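Delta toxin (Clostridium perfringens, PDB 2YGT) is a haemolytic beta-pore-forming toxin, probably made as a soluble monomer that assembles on target membranes into an oligomeric beta-barrel pore. Local coordinates at residues V53-I64 against I126-I134; S104-P113 against F229-T239. All coordinates share one frame; numbering follows the deposited sequence.

Interaction 1 (V53-I64 against I126-I134). With ZN (zinc ion), chain B.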
ATOM      1  N   VAL A  53     -12.900   6.124  17.039  1.00 19.52           N
ATOM      2  CA  VAL A  53     -13.447   7.404  17.456  1.00 22.72           C
ATOM      3  C   VAL A  53     -14.736   7.207  18.238  1.00 21.31           C
ATOM      4  O   VAL A  53     -15.647   6.519  17.780  1.00 20.75           O
ATOM      5  CB  VAL A  53     -13.722   8.327  16.260  1.00 24.09           C
ATOM      6  CG1 VAL A  53     -14.318   9.640  16.740  1.00 18.50           C
ATOM      7  CG2 VAL A  53     -12.445   8.569  15.465  1.00 17.79           C
ATOM      8  N   ASP A  54     -14.798   7.802  19.427  1.00 24.17           N
ATOM      9  CA  ASP A  54     -16.028   7.839  20.211  1.00 22.74           C
ATOM     10  C   ASP A  54     -16.645   9.229  20.150  1.00 22.41           C
ATOM     11  O   ASP A  54     -16.150  10.176  20.763  1.00 23.90           O
ATOM     12  CB  ASP A  54     -15.780   7.402  21.656  1.00 23.04           C
ATOM     13  CG  ASP A  54     -15.730   5.899  21.800  1.00 27.41           C
ATOM     14  OD1 ASP A  54     -15.776   5.220  20.756  1.00 24.34           O
ATOM     15  OD2 ASP A  54     -15.649   5.397  22.942  1.00 39.17           O
ATOM     16  N   ASP A  55     -17.730   9.336  19.395  1.00 20.92           N
ATOM     17  CA  ASP A  55     -18.364  10.613  19.115  1.00 22.31           C
ATOM     18  C   ASP A  55     -19.864  10.487  19.350  1.00 25.05           C
ATOM     19  O   ASP A  55     -20.599  10.011  18.487  1.00 22.18           O
ATOM     20  CB  ASP A  55     -18.074  11.019  17.666  1.00 21.15           C
ATOM     21  CG  ASP A  55     -18.733  12.324  17.279  1.00 25.56           C
ATOM     22  OD1 ASP A  55     -19.442  12.908  18.123  1.00 26.86           O
ATOM     23  OD2 ASP A  55     -18.541  12.769  16.127  1.00 29.99           O
ATOM     24  N   LYS A  56     -20.307  10.910  20.531  1.00 31.05           N
ATOM     25  CA  LYS A  56     -21.708  10.778  20.927  1.00 32.61           C
ATOM     26  C   LYS A  56     -22.645  11.594  20.046  1.00 28.32           C
ATOM     27  O   LYS A  56     -23.856  11.372  20.044  1.00 22.70           O
ATOM     28  CB  LYS A  56     -21.892  11.192  22.390  1.00 34.58           C
ATOM     29  CG  LYS A  56     -21.263  10.237  23.389  1.00 44.76           C
ATOM     30  CD  LYS A  56     -21.195  10.865  24.771  1.00 52.40           C
ATOM     31  CE  LYS A  56     -20.588   9.912  25.781  1.00 56.28           C
ATOM     32  NZ  LYS A  56     -20.359  10.576  27.092  1.00 54.01           N
ATOM     33  N   PHE A  57     -22.080  12.539  19.301  1.00 21.88           N
ATOM     34  CA  PHE A  57     -22.871  13.424  18.453  1.00 25.55           C
ATOM     35  C   PHE A  57     -23.010  12.870  17.037  1.00 22.17           C
ATOM     36  O   PHE A  57     -23.702  13.441  16.196  1.00 25.04           O
ATOM     37  CB  PHE A  57     -22.260  14.826  18.439  1.00 22.22           C
ATOM     38  CG  PHE A  57     -21.926  15.348  19.807  1.00 25.80           C
ATOM     39  CD1 PHE A  57     -22.901  15.936  20.596  1.00 24.13           C
ATOM     40  CD2 PHE A  57     -20.642  15.232  20.314  1.00 25.63           C
ATOM     41  CE1 PHE A  57     -22.601  16.411  21.860  1.00 25.88           C
ATOM     42  CE2 PHE A  57     -20.334  15.704  21.577  1.00 34.00           C
ATOM     43  CZ  PHE A  57     -21.314  16.294  22.352  1.00 28.18           C
ATOM     44  N   SER A  58     -22.349  11.748  16.786  1.00 27.24           N
ATOM     45  CA  SER A  58     -22.469  11.060  15.509  1.00 32.49           C
ATOM     46  C   SER A  58     -23.480   9.933  15.642  1.00 32.24           C
ATOM     47  O   SER A  58     -23.566   9.291  16.689  1.00 29.96           O
ATOM     48  CB  SER A  58     -21.117  10.503  15.070  1.00 20.85           C
ATOM     49  OG  SER A  58     -21.268   9.615  13.983  1.00 31.73           O
ATOM     50  N   SER A  59     -24.240   9.692  14.578  1.00 32.48           N
ATOM     51  CA  SER A  59     -25.288   8.676  14.596  1.00 33.67           C
ATOM     52  C   SER A  59     -24.727   7.254  14.582  1.00 34.71           C
ATOM     53  O   SER A  59     -25.466   6.286  14.762  1.00 30.75           O
ATOM     54  CB  SER A  59     -26.247   8.872  13.418  1.00 34.76           C
ATOM     55  OG  SER A  59     -25.604   8.592  12.183  1.00 37.41           O
ATOM     56  N   GLU A  60     -23.423   7.124  14.363  1.00 35.40           N
ATOM     57  CA  GLU A  60     -22.795   5.808  14.349  1.00 32.15           C
ATOM     58  C   GLU A  60     -21.341   5.842  14.812  1.00 27.84           C
ATOM     59  O   GLU A  60     -20.813   6.900  15.153  1.00 26.18           O
ATOM     60  CB  GLU A  60     -22.909   5.171  12.961  1.00 32.06           C
ATOM     61  CG  GLU A  60     -22.466   6.064  11.817  1.00 44.67           C
ATOM     62  CD  GLU A  60     -22.753   5.448  10.461  1.00 56.63           C
ATOM     63  OE1 GLU A  60     -23.311   4.330  10.421  1.00 63.43           O
ATOM     64  OE2 GLU A  60     -22.422   6.081   9.436  1.00 53.65           O
ATOM     65  N   MET A  61     -20.707   4.672  14.833  1.00 24.74           N
ATOM     66  CA  MET A  61     -19.319   4.540  15.268  1.00 25.49           C
ATOM     67  C   MET A  61     -18.349   4.535  14.090  1.00 26.14           C
ATOM     68  O   MET A  61     -18.598   3.894  13.070  1.00 19.35           O
ATOM     69  CB  MET A  61     -19.137   3.268  16.100  1.00 28.04           C
ATOM     70  CG  MET A  61     -19.942   3.250  17.390  1.00 32.32           C
ATOM     71  SD  MET A  61     -19.527   1.844  18.440  1.00 30.20           S
ATOM     72  CE  MET A  61     -19.972   0.479  17.370  1.00 26.67           C
ATOM     73  N   THR A  62     -17.236   5.247  14.244  1.00 18.89           N
ATOM     74  CA  THR A  62     -16.261   5.393  13.171  1.00 18.47           C
ATOM     75  C   THR A  62     -14.868   4.969  13.621  1.00 30.03           C
ATOM     76  O   THR A  62     -14.370   5.428  14.650  1.00 25.87           O
ATOM     77  CB  THR A  62     -16.193   6.851  12.662  1.00 20.22           C
ATOM     78  OG1 THR A  62     -17.440   7.212  12.058  1.00 18.91           O
ATOM     79  CG2 THR A  62     -15.076   7.013  11.640  1.00 18.07           C
ATOM     80  N   THR A  63     -14.241   4.092  12.842  1.00 17.80           N
ATOM     81  CA  THR A  63     -12.866   3.685  13.100  1.00 18.91           C
ATOM     82  C   THR A  63     -11.990   3.899  11.869  1.00 21.75           C
ATOM     83  O   THR A  63     -12.282   3.387  10.789  1.00 21.95           O
ATOM     84  CB  THR A  63     -12.776   2.215  13.537  1.00 17.50           C
ATOM     85  OG1 THR A  63     -13.554   2.020  14.724  1.00 22.68           O
ATOM     86  CG2 THR A  63     -11.332   1.839  13.822  1.00 18.03           C
ATOM     87  N   ILE A  64     -10.918   4.662  12.042  1.00 16.95           N
ATOM     88  CA  ILE A  64      -9.982   4.922  10.961  1.00 16.72           C
ATOM     89  C   ILE A  64      -8.833   3.927  11.037  1.00 16.51           C
ATOM     90  O   ILE A  64      -8.230   3.750  12.094  1.00 16.52           O
ATOM     91  CB  ILE A  64      -9.424   6.352  11.035  1.00 16.71           C
ATOM     92  CG1 ILE A  64     -10.568   7.366  11.042  1.00 16.97           C
ATOM     93  CG2 ILE A  64      -8.487   6.617   9.869  1.00 21.16           C
ATOM     94  CD1 ILE A  64     -10.127   8.789  11.329  1.00 17.06           C
ATOM     95  N   ILE A 126      -6.861  11.676   6.026  1.00 22.14           N
ATOM     96  CA  ILE A 126      -8.212  11.308   6.431  1.00 26.90           C
ATOM     97  C   ILE A 126      -8.639  12.176   7.608  1.00 17.33           C
ATOM     98  O   ILE A 126      -8.076  12.078   8.697  1.00 17.25           O
ATOM     99  CB  ILE A 126      -8.298   9.820   6.834  1.00 24.27           C
ATOM    100  CG1 ILE A 126      -7.845   8.929   5.673  1.00 20.82           C
ATOM    101  CG2 ILE A 126      -9.716   9.465   7.263  1.00 17.01           C
ATOM    102  CD1 ILE A 126      -7.892   7.444   5.980  1.00 16.50           C
ATOM    103  N   SER A 127      -9.627  13.032   7.383  1.00 17.66           N
ATOM    104  CA  SER A 127     -10.065  13.970   8.409  1.00 17.92           C
ATOM    105  C   SER A 127     -11.492  13.693   8.866  1.00 21.50           C
ATOM    106  O   SER A 127     -12.389  13.488   8.048  1.00 24.80           O
ATOM    107  CB  SER A 127      -9.948  15.403   7.895  1.00 20.10           C
ATOM    108  OG  SER A 127      -8.633  15.658   7.437  1.00 23.09           O
ATOM    109  N   TYR A 128     -11.688  13.695  10.180  1.00 21.93           N
ATOM    110  CA  TYR A 128     -12.985  13.422  10.784  1.00 18.35           C
ATOM    111  C   TYR A 128     -13.546  14.671  11.461  1.00 18.77           C
ATOM    112  O   TYR A 128     -12.821  15.410  12.128  1.00 18.79           O
ATOM    113  CB  TYR A 128     -12.862  12.280  11.798  1.00 18.13           C
ATOM    114  CG  TYR A 128     -14.160  11.923  12.500  1.00 18.41           C
ATOM    115  CD1 TYR A 128     -14.537  12.558  13.678  1.00 18.67           C
ATOM    116  CD2 TYR A 128     -15.008  10.951  11.983  1.00 18.47           C
ATOM    117  CE1 TYR A 128     -15.722  12.233  14.318  1.00 18.99           C
ATOM    118  CE2 TYR A 128     -16.194  10.619  12.615  1.00 18.82           C
ATOM    119  CZ  TYR A 128     -16.546  11.261  13.780  1.00 19.07           C
ATOM    120  OH  TYR A 128     -17.725  10.936  14.411  1.00 19.47           O
ATOM    121  N   SER A 129     -14.840  14.905  11.278  1.00 19.15           N
ATOM    122  CA  SER A 129     -15.518  16.014  11.939  1.00 19.62           C
ATOM    123  C   SER A 129     -16.541  15.476  12.926  1.00 20.75           C
ATOM    124  O   SER A 129     -17.189  14.462  12.663  1.00 24.07           O
ATOM    125  CB  SER A 129     -16.214  16.911  10.914  1.00 20.06           C
ATOM    126  OG  SER A 129     -15.273  17.540  10.061  1.00 25.50           O
ATOM    127  N   ILE A 130     -16.677  16.151  14.063  1.00 22.95           N
ATOM    128  CA  ILE A 130     -17.685  15.785  15.047  1.00 20.36           C
ATOM    129  C   ILE A 130     -19.044  15.722  14.362  1.00 20.79           C
ATOM    130  O   ILE A 130     -19.441  16.660  13.673  1.00 21.41           O
ATOM    131  CB  ILE A 130     -17.736  16.798  16.206  1.00 21.57           C
ATOM    132  CG1 ILE A 130     -16.365  16.898  16.880  1.00 22.03           C
ATOM    133  CG2 ILE A 130     -18.804  16.406  17.215  1.00 24.33           C
ATOM    134  CD1 ILE A 130     -16.299  17.924  17.988  1.00 22.39           C
ATOM    135  N   GLY A 131     -19.747  14.610  14.543  1.00 30.61           N
ATOM    136  CA  GLY A 131     -21.012  14.394  13.868  1.00 21.33           C
ATOM    137  C   GLY A 131     -20.938  13.232  12.895  1.00 32.32           C
ATOM    138  O   GLY A 131     -21.961  12.653  12.532  1.00 29.47           O
ATOM    139  N   GLY A 132     -19.724  12.893  12.467  1.00 20.47           N
ATOM    140  CA  GLY A 132     -19.516  11.744  11.604  1.00 28.31           C
ATOM    141  C   GLY A 132     -18.871  12.051  10.263  1.00 33.06           C
ATOM    142  O   GLY A 132     -18.384  11.147   9.584  1.00 20.81           O
ATOM    143  N   GLY A 133     -18.860  13.322   9.877  1.00 20.21           N
ATOM    144  CA  GLY A 133     -18.320  13.717   8.588  1.00 30.65           C
ATOM    145  C   GLY A 133     -16.910  13.224   8.309  1.00 26.84           C
ATOM    146  O   GLY A 133     -16.059  13.203   9.199  1.00 19.18           O
ATOM    147  N   ILE A 134     -16.666  12.833   7.061  1.00 23.18           N
ATOM    148  CA  ILE A 134     -15.353  12.355   6.632  1.00 18.89           C
ATOM    149  C   ILE A 134     -14.845  13.116   5.408  1.00 24.18           C
ATOM    150  O   ILE A 134     -15.568  13.287   4.425  1.00 21.36           O
ATOM    151  CB  ILE A 134     -15.386  10.855   6.279  1.00 18.65           C
ATOM    152  CG1 ILE A 134     -15.759  10.017   7.504  1.00 18.59           C
ATOM    153  CG2 ILE A 134     -14.049  10.413   5.691  1.00 18.20           C
ATOM    154  CD1 ILE A 134     -14.652   9.900   8.529  1.00 21.25           C
TER
HETATM  155 ZN    ZN B1291     -15.794   3.095  21.428  1.00 38.61          ZN
HETATM  156  O   HOH W   1     -23.172  10.560  11.504  1.00 50.69           O
HETATM  157  O   HOH W   2     -18.535   8.460  14.202  1.00 32.69           O
HETATM  158  O   HOH W   3     -18.573   8.553   9.989  1.00 17.00           O
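Tyr128 and Asp55 lock the end of strand 121-128 to the loop linking strands 45-54 and 61-72. Strand 121-128 belongs to a three-stranded sheet lying over the large antiparallel sheet, a placement consistent with the folded prestem of soluble leukocidin-type toxins. The tight part centres on Asp55 OD2, which takes two bonds: Tyr128 OH at 2.6 Å from the anti side, slightly out of the carboxylate plane, and Gly131 N at 2.7 Å on the syn lone pair, almost straight at 171°. Asp55 OD1 closes an Asx turn with Phe57 N, so the backbone of its own loop holds the carboxylate, whose plane stands 78° from the phenol ring. Val53 CG1, placed anti to its own N by chi1 179°, lies over one face of that ring in a CH-pi contact. Deeper in, Ile64 and Ile126 slide past each other. The exposed rim is looser: Phe57 lies alongside Ile130, its CD2 3.8 Å from Ile130 CG2, and a water joins Ser59 OG to Gly131 O. One water bridges buried Thr62 to Gly132; another donates to Glu60 O and, at 2.6 Å, to Tyr128 OH, and lies 2.7 Å from Thr62 OG1.

Interaction 2 (S104-P113 against F229-T239)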
ATOM      1  N   SER A 104     -23.349  -7.380   9.157  1.00 28.70           N
ATOM      2  CA  SER A 104     -23.659  -6.676  10.395  1.00 23.19           C
ATOM      3  C   SER A 104     -23.689  -5.173  10.148  1.00 24.32           C
ATOM      4  O   SER A 104     -23.602  -4.376  11.082  1.00 22.67           O
ATOM      5  CB  SER A 104     -22.629  -7.010  11.474  1.00 27.54           C
ATOM      6  OG  SER A 104     -22.572  -8.405  11.710  1.00 31.14           O
ATOM      7  N   SER A 105     -23.812  -4.802   8.877  1.00 22.83           N
ATOM      8  CA  SER A 105     -23.836  -3.405   8.450  1.00 29.82           C
ATOM      9  C   SER A 105     -22.622  -2.589   8.921  1.00 29.41           C
ATOM     10  O   SER A 105     -22.732  -1.392   9.201  1.00 33.60           O
ATOM     11  CB  SER A 105     -25.154  -2.729   8.840  1.00 24.61           C
ATOM     12  OG  SER A 105     -25.423  -2.872  10.218  1.00 35.67           O
ATOM     13  N   VAL A 106     -21.469  -3.245   9.001  1.00 25.59           N
ATOM     14  CA  VAL A 106     -20.198  -2.549   9.136  1.00 20.44           C
ATOM     15  C   VAL A 106     -19.755  -2.193   7.726  1.00 20.16           C
ATOM     16  O   VAL A 106     -19.797  -3.039   6.837  1.00 20.30           O
ATOM     17  CB  VAL A 106     -19.137  -3.440   9.801  1.00 20.82           C
ATOM     18  CG1 VAL A 106     -17.785  -2.724   9.856  1.00 19.37           C
ATOM     19  CG2 VAL A 106     -19.594  -3.854  11.188  1.00 20.43           C
ATOM     20  N   LYS A 107     -19.344  -0.947   7.515  1.00 19.82           N
ATOM     21  CA  LYS A 107     -19.047  -0.478   6.166  1.00 21.48           C
ATOM     22  C   LYS A 107     -17.717   0.256   6.036  1.00 25.90           C
ATOM     23  O   LYS A 107     -17.321   1.015   6.920  1.00 30.87           O
ATOM     24  CB  LYS A 107     -20.159   0.449   5.669  1.00 20.15           C
ATOM     25  CG  LYS A 107     -21.516  -0.205   5.514  1.00 26.69           C
ATOM     26  CD  LYS A 107     -22.592   0.842   5.281  1.00 29.77           C
ATOM     27  CE  LYS A 107     -23.973   0.214   5.178  1.00 38.62           C
ATOM     28  NZ  LYS A 107     -25.035   1.249   5.013  1.00 42.18           N
ATOM     29  N   ILE A 108     -17.038   0.027   4.916  1.00 27.55           N
ATOM     30  CA  ILE A 108     -15.948   0.897   4.497  1.00 26.26           C
ATOM     31  C   ILE A 108     -16.584   2.084   3.788  1.00 19.63           C
ATOM     32  O   ILE A 108     -17.181   1.924   2.726  1.00 22.93           O
ATOM     33  CB  ILE A 108     -14.994   0.188   3.519  1.00 21.63           C
ATOM     34  CG1 ILE A 108     -14.448  -1.105   4.135  1.00 20.48           C
ATOM     35  CG2 ILE A 108     -13.854   1.116   3.121  1.00 17.65           C
ATOM     36  CD1 ILE A 108     -13.492  -1.859   3.230  1.00 17.68           C
ATOM     37  N   VAL A 109     -16.479   3.272   4.371  1.00 18.50           N
ATOM     38  CA  VAL A 109     -17.160   4.432   3.802  1.00 22.55           C
ATOM     39  C   VAL A 109     -16.232   5.396   3.064  1.00 21.21           C
ATOM     40  O   VAL A 109     -16.693   6.321   2.394  1.00 20.11           O
ATOM     41  CB  VAL A 109     -17.981   5.190   4.866  1.00 25.67           C
ATOM     42  CG1 VAL A 109     -19.042   4.270   5.461  1.00 19.54           C
ATOM     43  CG2 VAL A 109     -17.066   5.746   5.946  1.00 18.72           C
ATOM     44  N   ASP A 110     -14.927   5.174   3.184  1.00 18.08           N
ATOM     45  CA  ASP A 110     -13.954   5.931   2.404  1.00 17.88           C
ATOM     46  C   ASP A 110     -12.562   5.326   2.540  1.00 17.40           C
ATOM     47  O   ASP A 110     -12.287   4.585   3.484  1.00 17.85           O
ATOM     48  CB  ASP A 110     -13.940   7.405   2.816  1.00 17.97           C
ATOM     49  CG  ASP A 110     -13.810   8.339   1.626  1.00 22.74           C
ATOM     50  OD1 ASP A 110     -13.079   7.998   0.673  1.00 20.54           O
ATOM     51  OD2 ASP A 110     -14.446   9.413   1.636  1.00 24.45           O
ATOM     52  N   SER A 111     -11.692   5.639   1.587  1.00 20.12           N
ATOM     53  CA  SER A 111     -10.329   5.121   1.597  1.00 16.91           C
ATOM     54  C   SER A 111      -9.389   5.971   0.748  1.00 25.49           C
ATOM     55  O   SER A 111      -9.826   6.747  -0.101  1.00 21.00           O
ATOM     56  CB  SER A 111     -10.306   3.667   1.113  1.00 16.86           C
ATOM     57  OG  SER A 111     -10.836   3.545  -0.194  1.00 17.10           O
ATOM     58  N   VAL A 112      -8.094   5.816   0.986  1.00 16.62           N
ATOM     59  CA  VAL A 112      -7.078   6.515   0.215  1.00 20.10           C
ATOM     60  C   VAL A 112      -5.878   5.592   0.055  1.00 17.62           C
ATOM     61  O   VAL A 112      -5.631   4.749   0.921  1.00 16.99           O
ATOM     62  CB  VAL A 112      -6.633   7.809   0.919  1.00 23.26           C
ATOM     63  CG1 VAL A 112      -7.685   8.903   0.747  1.00 17.00           C
ATOM     64  CG2 VAL A 112      -6.355   7.540   2.393  1.00 16.50           C
ATOM     65  N   PRO A 113      -5.120   5.742  -1.048  1.00 17.45           N
ATOM     66  CA  PRO A 113      -5.282   6.728  -2.126  1.00 16.74           C
ATOM     67  C   PRO A 113      -6.524   6.486  -2.983  1.00 24.34           C
ATOM     68  O   PRO A 113      -7.025   5.363  -3.047  1.00 18.14           O
ATOM     69  CB  PRO A 113      -4.022   6.532  -2.984  1.00 16.74           C
ATOM     70  CG  PRO A 113      -3.082   5.722  -2.149  1.00 16.49           C
ATOM     71  CD  PRO A 113      -3.935   4.892  -1.255  1.00 16.86           C
ATOM     72  N   PHE A 229      -1.604   2.692   3.211  1.00 14.71           N
ATOM     73  CA  PHE A 229      -2.945   2.963   2.706  1.00 14.53           C
ATOM     74  C   PHE A 229      -3.912   3.170   3.871  1.00 19.40           C
ATOM     75  O   PHE A 229      -3.582   2.875   5.021  1.00 14.80           O
ATOM     76  CB  PHE A 229      -3.425   1.827   1.801  1.00 16.66           C
ATOM     77  CG  PHE A 229      -2.507   1.541   0.639  1.00 17.54           C
ATOM     78  CD1 PHE A 229      -1.863   2.573  -0.027  1.00 18.87           C
ATOM     79  CD2 PHE A 229      -2.305   0.243   0.196  1.00 15.20           C
ATOM     80  CE1 PHE A 229      -1.025   2.314  -1.099  1.00 18.25           C
ATOM     81  CE2 PHE A 229      -1.470  -0.022  -0.880  1.00 14.73           C
ATOM     82  CZ  PHE A 229      -0.831   1.010  -1.527  1.00 14.52           C
ATOM     83  N   GLY A 230      -5.105   3.678   3.581  1.00 16.45           N
ATOM     84  CA  GLY A 230      -6.058   3.961   4.641  1.00 14.61           C
ATOM     85  C   GLY A 230      -7.523   3.728   4.323  1.00 24.52           C
ATOM     86  O   GLY A 230      -7.980   3.972   3.208  1.00 14.60           O
ATOM     87  N   VAL A 231      -8.266   3.258   5.321  1.00 14.90           N
ATOM     88  CA  VAL A 231      -9.708   3.088   5.185  1.00 15.07           C
ATOM     89  C   VAL A 231     -10.452   3.670   6.381  1.00 15.77           C
ATOM     90  O   VAL A 231      -9.875   3.892   7.445  1.00 15.22           O
ATOM     91  CB  VAL A 231     -10.112   1.603   5.059  1.00 23.26           C
ATOM     92  CG1 VAL A 231      -9.375   0.926   3.905  1.00 15.33           C
ATOM     93  CG2 VAL A 231      -9.870   0.879   6.376  1.00 19.61           C
ATOM     94  N   VAL A 232     -11.742   3.913   6.193  1.00 15.36           N
ATOM     95  CA  VAL A 232     -12.605   4.341   7.279  1.00 15.57           C
ATOM     96  C   VAL A 232     -13.772   3.374   7.371  1.00 15.97           C
ATOM     97  O   VAL A 232     -14.466   3.137   6.382  1.00 22.34           O
ATOM     98  CB  VAL A 232     -13.157   5.767   7.053  1.00 15.51           C
ATOM     99  CG1 VAL A 232     -13.987   6.203   8.251  1.00 15.76           C
ATOM    100  CG2 VAL A 232     -12.029   6.753   6.800  1.00 15.23           C
ATOM    101  N   LEU A 233     -13.976   2.799   8.551  1.00 16.24           N
ATOM    102  CA  LEU A 233     -15.109   1.910   8.773  1.00 17.06           C
ATOM    103  C   LEU A 233     -16.155   2.547   9.680  1.00 16.98           C
ATOM    104  O   LEU A 233     -15.822   3.266  10.623  1.00 16.84           O
ATOM    105  CB  LEU A 233     -14.655   0.580   9.384  1.00 24.11           C
ATOM    106  CG  LEU A 233     -14.021  -0.475   8.474  1.00 26.99           C
ATOM    107  CD1 LEU A 233     -12.647  -0.034   8.023  1.00 33.64           C
ATOM    108  CD2 LEU A 233     -13.932  -1.800   9.208  1.00 28.86           C
ATOM    109  N   THR A 234     -17.422   2.283   9.382  1.00 22.07           N
ATOM    110  CA  THR A 234     -18.503   2.658  10.281  1.00 17.75           C
ATOM    111  C   THR A 234     -19.215   1.409  10.779  1.00 22.14           C
ATOM    112  O   THR A 234     -19.134   0.343  10.165  1.00 23.71           O
ATOM    113  CB  THR A 234     -19.531   3.591   9.607  1.00 17.86           C
ATOM    114  OG1 THR A 234     -20.107   2.937   8.469  1.00 18.15           O
ATOM    115  CG2 THR A 234     -18.873   4.899   9.174  1.00 17.51           C
ATOM    116  N   ALA A 235     -19.914   1.544  11.898  1.00 18.74           N
ATOM    117  CA  ALA A 235     -20.650   0.428  12.468  1.00 30.96           C
ATOM    118  C   ALA A 235     -21.787   0.954  13.334  1.00 30.56           C
ATOM    119  O   ALA A 235     -21.633   1.974  14.006  1.00 22.75           O
ATOM    120  CB  ALA A 235     -19.715  -0.459  13.284  1.00 19.52           C
ATOM    121  N   PRO A 236     -22.942   0.269  13.304  1.00 27.31           N
ATOM    122  CA  PRO A 236     -24.082   0.634  14.153  1.00 24.44           C
ATOM    123  C   PRO A 236     -23.640   0.775  15.604  1.00 32.94           C
ATOM    124  O   PRO A 236     -22.749   0.050  16.044  1.00 20.99           O
ATOM    125  CB  PRO A 236     -25.032  -0.554  13.990  1.00 22.00           C
ATOM    126  CG  PRO A 236     -24.721  -1.086  12.632  1.00 24.72           C
ATOM    127  CD  PRO A 236     -23.239  -0.893  12.450  1.00 24.00           C
ATOM    128  N   ASN A 237     -24.259   1.700  16.330  1.00 34.06           N
ATOM    129  CA  ASN A 237     -23.819   2.061  17.678  1.00 40.09           C
ATOM    130  C   ASN A 237     -23.490   0.901  18.619  1.00 48.34           C
ATOM    131  O   ASN A 237     -22.555   0.991  19.414  1.00 55.23           O
ATOM    132  CB  ASN A 237     -24.826   3.007  18.340  1.00 36.35           C
ATOM    133  CG  ASN A 237     -24.587   4.458  17.975  1.00 36.47           C
ATOM    134  OD1 ASN A 237     -23.492   4.831  17.556  1.00 28.09           O
ATOM    135  ND2 ASN A 237     -25.613   5.286  18.136  1.00 46.49           N
ATOM    136  N   GLY A 238     -24.250  -0.183  18.531  1.00 22.20           N
ATOM    137  CA  GLY A 238     -24.082  -1.284  19.464  1.00 28.62           C
ATOM    138  C   GLY A 238     -23.045  -2.336  19.103  1.00 29.94           C
ATOM    139  O   GLY A 238     -22.776  -3.237  19.899  1.00 23.32           O
ATOM    140  N   THR A 239     -22.456  -2.220  17.914  1.00 22.21           N
ATOM    141  CA  THR A 239     -21.533  -3.232  17.396  1.00 22.23           C
ATOM    142  C   THR A 239     -20.392  -3.572  18.357  1.00 22.20           C
ATOM    143  O   THR A 239     -19.708  -2.686  18.866  1.00 27.89           O
ATOM    144  CB  THR A 239     -20.937  -2.804  16.037  1.00 24.53           C
ATOM    145  OG1 THR A 239     -21.993  -2.395  15.158  1.00 29.66           O
ATOM    146  CG2 THR A 239     -20.170  -3.955  15.397  1.00 21.66           C
TER
HETATM  147  O   HOH W   4     -23.229  -4.635  13.852  1.00 31.16           O
HETATM  148  O   HOH W   5     -22.368   1.438   9.596  1.00 32.30           O
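Pro113 meets the Phe229 ring obliquely, its CD 3.3 Å from Phe229 CD1 and its CG a little farther off. Trp173 stacks with the same ring and Tyr154 packs against it edge-to-face, so aromatic and proline groups close this end of the pairing. A cis peptide precedes Pro113, at the point where strand 107-112 ends. That strand is the last in the seven-stranded antiparallel sheet of a beta-sandwich, and it pairs with strand 224-235 through a ladder interrupted by a beta bulge. Lys107 and Thr234 exchange two backbone bonds, as do Val112 and Gly230. Between them the extra residue, Val109, gives its N-H to Val232 O at 2.8 Å, and Val232 N in turn reaches Asp110 O at 2.8 Å. The two faces differ in their neighbours. Ile108, Val231 and Leu233 turn toward the second sheet, where Leu97 of strand 84-99 packs on Ile108 and Val231; Val112 and Val232 turn toward Ile126 of strand 121-128. At the bulge, Val109 is exposed but still packs: chi1 -60° sets CG1 3.5 Å from Thr234 OG1 and turns CG2 to Val232 CG1. Toward the open end, Ser105 OG donates to Ser104 O and packs beside the Pro236 ring, and a water donates to Ser105 O while also bonding to Thr234 OG1. Ser111 OG is hydrogen-bonded to Gln163, with a weak bond to Asp166. Asp166 and Asp110 are zinc ligands in a structure of this protein; in this model the zinc is not bound to this chain, although a zinc ion lies about 4 Å from the Asp110 side chain. Asp110 OD1 accepts Ser111 N on its anti lone pair, at 2.9 Å and a bent 136°.

How the interactions relate
Both contacts use the large antiparallel sheet, in which strands 61-72 and 224-235 are neighbours, joined by probable hydrogen bonds such as Thr63 N to Leu233 O at 2.8 Å. Interaction 2 is the more buried, a pairing within the sheet carried by backbone bonds on both sides of a bulge, with largely apolar packing from the valines, Ile108 and Leu233. Interaction 1 lies nearer the surface and joins two sheets: a buried carboxylate gathers a phenol and a backbone N-H, with waters beside them. Val232 of interaction 2 touches Thr62, Ile126 and Ile134 of interaction 1. Asp54 binds zinc with His286, whereas Asp110 is a zinc ligand in a structure of this protein but not in this chain.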